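Long-range contacts in group B streptococcal R4 surface protein (Streptococcus agalactiae, PDB 6S5X), which is a cell-wall-attached streptococcal surface protein implicated in infection, of which this chain is the most N-terminal Rib domain: residues 10-15 with 69-74; 41-46 with 59-64; 15-20 with 28-33. All coordinates share one frame; numbering follows the deposited sequence. Where two conformers were deposited one is given.

Interaction 1: residues 10-15 with 69-74; sequences NDPAGK and SKDTVD. With NA (sodium ion), chain C.
Asp71 OD2 and the backbone oxygen of Asn10 come together on a sodium ion, Asp71 OD2 lying 2.3 Å from the metal. Asn10 O, reaching it from the other segment, is likewise 2.3 Å from the ion. The hydroxyl of Tyr65 gives OD2 a second partner through a hydrogen bond. The other carboxylate oxygen also binds, Asp71 OD1 lying 2.7 Å from sodium, so the carboxylate chelates unevenly, with OD2 the closer. Two waters and the carbonyl oxygen of Ala7 complete the set. One of those waters also donates a hydrogen bond to Asp11 OD1, at 2.8 Å, which brings a second carboxylate into the outer shell of the ion without direct coordination. The cation probably offsets the repulsion between Asn10 O and Asp71 OD2, two acceptors held only 3.5 Å apart.

Past the metal site the contact turns apolar. In this Rib domain, an immunoglobulin-like fold of the E-set clan, residues 10-15 form the irregular lead-in to strand 17-20 and run along strand 70-80 without pairing with it; Asp71 and Val73 make their backbone bonds instead to Val63 and Val61 of the neighbouring strand 55-64. Pro12 packs against Asp71 and Val73, the two side chains of the strand that point toward it. Its ring crosses the Asp71 side chain at about a right angle, with CD 3.4 Å from OD2 of Asp71 and CG 3.7 Å from CB of that residue. On Val73 the branch beside the backbone N, CG2, approaches Pro12 CB at 3.9 Å, while CG1, anti to that N (chi1 -176°), lies near the carbonyl carbon of Ala13. Tyr65 and Val63 also touch Pro12, and the side chain of Asn33 bonds the backbone of Asp11 and Ala13.

Interaction 2: residues 41-46 with 59-64; sequences TTVAFE and AKVVVT
Phe45 packs beside Val61 and Ala59 of the partner strand, and its contacts change along the side chain. CB lies 4.1 Å from Lys60 O. CG sits beside the backbone N and anti to the carbonyl carbon (chi1 -74°). Lys60 O lies at the edge of the ring, near its plane. CD1 is 4.0 Å from Ala59 CB, and CE1 comes within 3.9 Å of Val61 CG2; both methyl groups approach obliquely. At the tip, CZ meets Ser30 of the loop that packs on this face. Strands 42-45 and 55-64 form an antiparallel beta hairpin whose 42-45 strand is outermost in the sheet; the axes of 42-45 and 59-64 lie at 157°. Thr42 with Thr64 and Ala44 with Val62 are hydrogen-bonded pairs, each joined by two N-H...O bonds, and Glu46 N adds a bond of 2.8 Å to Lys60 O. Val43 and Val63 share the Phe45 face, side by side. On the reverse face Thr42 and Thr64 also lie side by side, and one water hydrogen-bonds to both hydroxyls and donates to Val62 O at 2.8 Å. At the other end of the pairing, Glu46 OE1 rests 3.5 Å from Lys60 CD, while the ammonium of Lys60 forms a salt bridge with Asp74.

Interaction 3: residues 15-20 with 28-33; sequences KDQQVN and EDSIGN
A largely polar, water-bridged contact joins the run into strand 17-20, and its first residue Gln17, to the 3-10 segment that includes 28-30 and the loop after it, on the way to strand 42-45. Lys15 N donates to Ser30 O at 2.9 Å, with the N lying well above the carbonyl plane, 61° out of it. The Gln17 amide makes the second direct bond: NE2 to Ser30 OG is 2.9 Å, nearly straight, and OG lies almost in the amide plane. Because CG of Gln17 sits between the backbone N and the carbonyl carbon (chi1 60°), and the chain then runs extended, the amide is carried onto Asp29, whose CB is 3.5 Å from NE2. A further bond from NE2 to Lys26 O helps fix the rotation of the amide. OE1 of Gln17 accepts from a water that also donates to Asp29 OD2, bridging two groups whose planes stand 73° apart. Ser30 OG in turn donates to another water, which bonds to Lys15 O, so the hydroxyl both accepts and donates. The Lys15 chain, extended as far as CE and bent at the last torsion, passes Asp29 O, with CD 3.8 Å from it, and a third water links that oxygen to NZ. Beyond the contact, Gln17 is backbone-bonded to Lys78 of strand 70-80, whereas Ser30 and Ile31 pack on Val61 of strand 55-64.

From the N terminus, residues 10-15 open interaction 1, which closes only at 69-74 and so encloses both other contacts. Interaction 3 begins on the shared Lys15 and closes a short loop at 28-33; interaction 2 follows in series, with 41-46 meeting 59-64 as the hairpin. Neither crosses the other. All three reach one sheet, whose strands run in the order 17-20, 70-80, 55-64, 42-45, so interactions 1 and 2 adjoin on its two central strands. Interactions 1 and 3 meet where the backbones of Ala13 and Gly32 are hydrogen-bonded. Interactions 2 and 3 meet where Glu28 packs on Val43, setting the 28-33 loop against the hairpin.

Interaction 1: residues 10-15 with 69-74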
# COMPACT_ATOMS: atom_id res chain seq x y z
N ASN A 10 -11.64 9.65 1.81
CA ASN A 10 -11.20 8.53 0.99
C ASN A 10 -10.90 7.36 1.89
O ASN A 10 -10.62 7.53 3.08
CB ASN A 10 -9.96 8.88 0.15
CG ASN A 10 -10.29 9.78 -1.00
OD1 ASN A 10 -10.72 9.31 -2.06
ND2 ASN A 10 -10.18 11.10 -0.79
N ASP A 11 -10.97 6.15 1.33
CA ASP A 11 -10.78 4.93 2.10
C ASP A 11 -10.01 3.91 1.26
O ASP A 11 -10.59 3.06 0.58
CB ASP A 11 -12.12 4.38 2.58
CG ASP A 11 -11.97 3.35 3.71
OD1 ASP A 11 -10.94 3.34 4.43
OD2 ASP A 11 -12.88 2.53 3.88
N PRO A 12 -8.69 3.98 1.25
CA PRO A 12 -7.93 2.99 0.48
C PRO A 12 -8.10 1.61 1.07
O PRO A 12 -8.15 1.44 2.30
CB PRO A 12 -6.48 3.47 0.60
CG PRO A 12 -6.46 4.49 1.65
CD PRO A 12 -7.83 4.98 1.93
N ALA A 13 -8.20 0.61 0.20
CA ALA A 13 -8.41 -0.77 0.61
C ALA A 13 -7.16 -1.58 0.33
O ALA A 13 -6.64 -1.55 -0.79
CB ALA A 13 -9.59 -1.41 -0.10
N GLY A 14 -6.67 -2.26 1.34
CA GLY A 14 -5.53 -3.14 1.16
C GLY A 14 -5.85 -4.35 0.31
O GLY A 14 -6.97 -4.86 0.30
N LYS A 15 -4.81 -4.82 -0.39
CA LYS A 15 -4.86 -6.00 -1.24
C LYS A 15 -3.60 -6.83 -0.99
O LYS A 15 -2.49 -6.30 -1.03
CB LYS A 15 -4.94 -5.56 -2.71
CG LYS A 15 -5.30 -6.54 -3.74
CD LYS A 15 -5.09 -5.88 -5.10
CE LYS A 15 -5.97 -6.48 -6.17
NZ LYS A 15 -5.16 -6.90 -7.35
N SER A 69 -2.49 15.03 3.79
CA SER A 69 -3.06 14.05 4.68
C SER A 69 -2.69 12.64 4.19
O SER A 69 -2.29 12.45 3.04
CB SER A 69 -4.57 14.21 4.77
OG SER A 69 -5.22 14.04 3.53
N LYS A 70 -2.79 11.68 5.10
CA LYS A 70 -2.33 10.33 4.83
C LYS A 70 -3.30 9.31 5.41
O LYS A 70 -4.02 9.58 6.39
CB LYS A 70 -0.92 10.07 5.39
CG LYS A 70 0.17 11.03 4.92
CD LYS A 70 1.57 10.70 5.51
CE LYS A 70 2.54 11.86 5.28
NZ LYS A 70 3.99 11.51 5.20
N ASP A 71 -3.34 8.13 4.77
CA ASP A 71 -3.96 6.92 5.29
C ASP A 71 -2.91 5.83 5.25
O ASP A 71 -1.97 5.87 4.45
CB ASP A 71 -5.18 6.49 4.43
CG ASP A 71 -6.48 7.25 4.78
OD1 ASP A 71 -6.78 7.35 5.99
OD2 ASP A 71 -7.25 7.68 3.87
N THR A 72 -3.05 4.87 6.15
CA THR A 72 -2.25 3.67 6.09
C THR A 72 -3.15 2.47 5.85
O THR A 72 -4.35 2.48 6.16
CB THR A 72 -1.46 3.46 7.37
OG1 THR A 72 -2.38 3.28 8.45
CG2 THR A 72 -0.55 4.67 7.65
N VAL A 73 -2.57 1.44 5.27
CA VAL A 73 -3.27 0.18 5.08
C VAL A 73 -2.32 -0.92 5.48
O VAL A 73 -1.14 -0.89 5.10
CB VAL A 73 -3.73 0.02 3.62
CG1 VAL A 73 -4.54 -1.22 3.44
CG2 VAL A 73 -4.50 1.29 3.17
N ASP A 74 -2.79 -1.85 6.31
CA ASP A 74 -2.03 -3.04 6.66
C ASP A 74 -2.28 -4.11 5.60
O ASP A 74 -3.43 -4.44 5.31
CB ASP A 74 -2.44 -3.58 8.03
CG ASP A 74 -2.02 -2.67 9.17
OD1 ASP A 74 -0.87 -2.18 9.15
OD2 ASP A 74 -2.85 -2.42 10.07
NA NA C . -9.30 7.75 4.97
O HOH W 1 -9.82 5.61 5.69
O HOH W 2 -9.56 8.61 7.13

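Interaction 2: residues 41-46 with 59-64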
# COMPACT_ATOMS: atom_id res chain seq x y z
N THR A 41 -2.38 11.20 -5.76
CA THR A 41 -2.10 10.42 -4.56
C THR A 41 -0.92 9.49 -4.83
O THR A 41 -0.83 8.88 -5.90
CB THR A 41 -3.33 9.58 -4.18
OG1 THR A 41 -4.46 10.43 -3.92
CG2 THR A 41 -3.04 8.77 -2.96
N THR A 42 -0.01 9.37 -3.85
CA THR A 42 1.13 8.46 -3.90
C THR A 42 0.94 7.33 -2.90
O THR A 42 0.27 7.49 -1.88
CB THR A 42 2.44 9.19 -3.61
OG1 THR A 42 2.46 9.61 -2.24
CG2 THR A 42 2.61 10.37 -4.52
N VAL A 43 1.55 6.19 -3.21
CA VAL A 43 1.55 5.04 -2.33
C VAL A 43 2.99 4.54 -2.20
O VAL A 43 3.77 4.58 -3.17
CB VAL A 43 0.61 3.93 -2.81
CG1 VAL A 43 -0.83 4.40 -2.82
CG2 VAL A 43 1.00 3.48 -4.16
N ALA A 44 3.36 4.13 -1.00
CA ALA A 44 4.69 3.60 -0.75
C ALA A 44 4.62 2.61 0.39
O ALA A 44 3.81 2.76 1.30
CB ALA A 44 5.67 4.73 -0.41
N PHE A 45 5.50 1.62 0.35
CA PHE A 45 5.64 0.79 1.53
C PHE A 45 6.30 1.59 2.65
O PHE A 45 7.19 2.39 2.41
CB PHE A 45 6.45 -0.47 1.24
CG PHE A 45 5.71 -1.49 0.44
CD1 PHE A 45 4.57 -2.08 0.94
CD2 PHE A 45 6.15 -1.83 -0.81
CE1 PHE A 45 3.88 -3.02 0.20
CE2 PHE A 45 5.48 -2.79 -1.55
CZ PHE A 45 4.34 -3.38 -1.04
N GLU A 46 5.83 1.40 3.88
CA GLU A 46 6.47 2.12 4.98
C GLU A 46 7.92 1.70 5.11
O GLU A 46 8.80 2.51 5.43
CB GLU A 46 5.71 1.88 6.28
CG GLU A 46 6.23 2.74 7.41
CD GLU A 46 5.44 2.57 8.69
OE1 GLU A 46 5.40 1.45 9.22
OE2 GLU A 46 4.85 3.57 9.16
N ALA A 59 3.19 -5.90 5.90
CA ALA A 59 3.69 -4.65 5.37
C ALA A 59 2.64 -3.58 5.59
O ALA A 59 1.48 -3.88 5.85
CB ALA A 59 4.03 -4.77 3.89
N LYS A 60 3.06 -2.32 5.47
CA LYS A 60 2.14 -1.20 5.57
C LYS A 60 2.30 -0.32 4.35
O LYS A 60 3.43 0.02 3.98
CB LYS A 60 2.38 -0.39 6.85
CG LYS A 60 2.14 -1.14 8.16
CD LYS A 60 2.37 -0.22 9.36
CE LYS A 60 1.37 0.93 9.40
NZ LYS A 60 -0.04 0.46 9.57
N VAL A 61 1.20 0.03 3.70
CA VAL A 61 1.22 0.98 2.59
C VAL A 61 0.79 2.34 3.13
O VAL A 61 -0.27 2.47 3.76
CB VAL A 61 0.33 0.54 1.43
CG1 VAL A 61 0.35 1.56 0.33
CG2 VAL A 61 0.78 -0.81 0.89
N VAL A 62 1.64 3.34 2.93
CA VAL A 62 1.34 4.73 3.26
C VAL A 62 0.80 5.41 2.02
O VAL A 62 1.46 5.45 0.97
CB VAL A 62 2.58 5.46 3.80
CG1 VAL A 62 2.20 6.88 4.15
CG2 VAL A 62 3.11 4.76 5.02
N VAL A 63 -0.40 5.93 2.14
CA VAL A 63 -1.13 6.60 1.07
C VAL A 63 -1.10 8.08 1.38
O VAL A 63 -1.63 8.51 2.41
CB VAL A 63 -2.58 6.09 0.98
CG1 VAL A 63 -3.34 6.77 -0.16
CG2 VAL A 63 -2.62 4.60 0.84
N THR A 64 -0.44 8.87 0.54
CA THR A 64 -0.26 10.30 0.79
C THR A 64 -1.06 11.09 -0.24
O THR A 64 -0.79 11.01 -1.43
CB THR A 64 1.21 10.70 0.75
OG1 THR A 64 1.95 9.92 1.70
CG2 THR A 64 1.34 12.19 1.12
O HOH W 3 2.74 7.76 0.03

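Interaction 3: residues 15-20 with 28-33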
# COMPACT_ATOMS: atom_id res chain seq x y z
N LYS A 15 -4.81 -4.82 -0.39
CA LYS A 15 -4.86 -6.00 -1.24
C LYS A 15 -3.60 -6.83 -0.99
O LYS A 15 -2.49 -6.30 -1.03
CB LYS A 15 -4.94 -5.56 -2.71
CG LYS A 15 -5.30 -6.54 -3.74
CD LYS A 15 -5.09 -5.88 -5.10
CE LYS A 15 -5.97 -6.48 -6.17
NZ LYS A 15 -5.16 -6.90 -7.35
N ASP A 16 -3.80 -8.11 -0.74
CA ASP A 16 -2.68 -9.05 -0.63
C ASP A 16 -2.10 -9.28 -2.02
O ASP A 16 -2.81 -9.27 -3.03
CB ASP A 16 -3.18 -10.35 0.02
CG ASP A 16 -3.62 -10.13 1.49
OD1 ASP A 16 -3.40 -9.00 2.01
OD2 ASP A 16 -4.18 -11.07 2.10
N GLN A 17 -0.80 -9.46 -2.08
CA GLN A 17 -0.16 -9.85 -3.32
C GLN A 17 0.82 -10.97 -3.03
O GLN A 17 1.22 -11.19 -1.88
CB GLN A 17 0.50 -8.63 -4.03
CG GLN A 17 1.59 -7.88 -3.31
CD GLN A 17 2.30 -6.86 -4.25
OE1 GLN A 17 2.81 -7.21 -5.31
NE2 GLN A 17 2.31 -5.61 -3.84
N GLN A 18 1.10 -11.73 -4.08
CA GLN A 18 1.99 -12.87 -4.01
C GLN A 18 3.15 -12.60 -4.96
O GLN A 18 2.93 -12.15 -6.09
CB GLN A 18 1.27 -14.15 -4.38
CG GLN A 18 2.18 -15.37 -4.31
CD GLN A 18 1.48 -16.63 -4.71
OE1 GLN A 18 0.53 -17.04 -4.05
NE2 GLN A 18 1.94 -17.24 -5.80
N VAL A 19 4.37 -12.86 -4.48
CA VAL A 19 5.55 -12.69 -5.30
C VAL A 19 6.49 -13.87 -5.06
O VAL A 19 6.36 -14.59 -4.06
CB VAL A 19 6.31 -11.36 -5.05
CG1 VAL A 19 5.37 -10.14 -5.26
CG2 VAL A 19 6.93 -11.32 -3.66
N ASN A 20 7.44 -14.03 -5.97
CA ASN A 20 8.46 -15.05 -5.81
C ASN A 20 9.63 -14.51 -5.01
O ASN A 20 9.87 -13.30 -4.93
CB ASN A 20 8.95 -15.53 -7.18
CG ASN A 20 7.86 -16.22 -7.96
OD1 ASN A 20 7.02 -16.91 -7.41
ND2 ASN A 20 7.82 -15.95 -9.26
N GLU A 28 1.78 -0.07 -5.18
CA GLU A 28 0.55 0.07 -5.96
C GLU A 28 -0.21 -1.24 -6.08
O GLU A 28 -1.44 -1.25 -6.16
CB GLU A 28 0.86 0.61 -7.36
CG GLU A 28 1.25 2.10 -7.42
CD GLU A 28 2.70 2.39 -7.11
OE1 GLU A 28 3.47 1.45 -6.85
OE2 GLU A 28 3.08 3.58 -7.15
N ASP A 29 0.49 -2.37 -6.11
CA ASP A 29 -0.16 -3.66 -6.28
C ASP A 29 -0.75 -4.18 -4.97
O ASP A 29 -1.34 -5.27 -4.96
CB ASP A 29 0.87 -4.64 -6.88
CG ASP A 29 1.22 -4.31 -8.35
OD1 ASP A 29 0.36 -3.74 -9.07
OD2 ASP A 29 2.36 -4.60 -8.78
N SER A 30 -0.56 -3.45 -3.88
CA SER A 30 -1.16 -3.74 -2.57
C SER A 30 -2.35 -2.84 -2.25
O SER A 30 -2.81 -2.83 -1.11
CB SER A 30 -0.10 -3.59 -1.48
OG SER A 30 0.85 -4.65 -1.54
N ILE A 31 -2.82 -2.05 -3.22
CA ILE A 31 -3.99 -1.20 -3.04
C ILE A 31 -5.03 -1.61 -4.06
O ILE A 31 -4.72 -1.73 -5.25
CB ILE A 31 -3.63 0.29 -3.20
CG1 ILE A 31 -2.65 0.67 -2.10
CG2 ILE A 31 -4.92 1.13 -3.14
CD1 ILE A 31 -3.24 0.55 -0.72
N GLY A 32 -6.27 -1.83 -3.61
CA GLY A 32 -7.29 -2.35 -4.50
C GLY A 32 -8.12 -1.31 -5.21
O GLY A 32 -8.91 -1.65 -6.10
N ASN A 33 -8.02 -0.04 -4.83
CA ASN A 33 -8.89 0.99 -5.40
C ASN A 33 -8.12 2.27 -5.69
O ASN A 33 -8.61 3.38 -5.49
CB ASN A 33 -10.07 1.28 -4.48
CG ASN A 33 -9.65 1.75 -3.09
OD1 ASN A 33 -8.57 1.43 -2.59
ND2 ASN A 33 -10.55 2.51 -2.44
O HOH W 4 -0.11 -6.77 -0.32
O HOH W 5 -1.97 -7.09 -6.81
O HOH W 6 4.18 -5.78 -7.10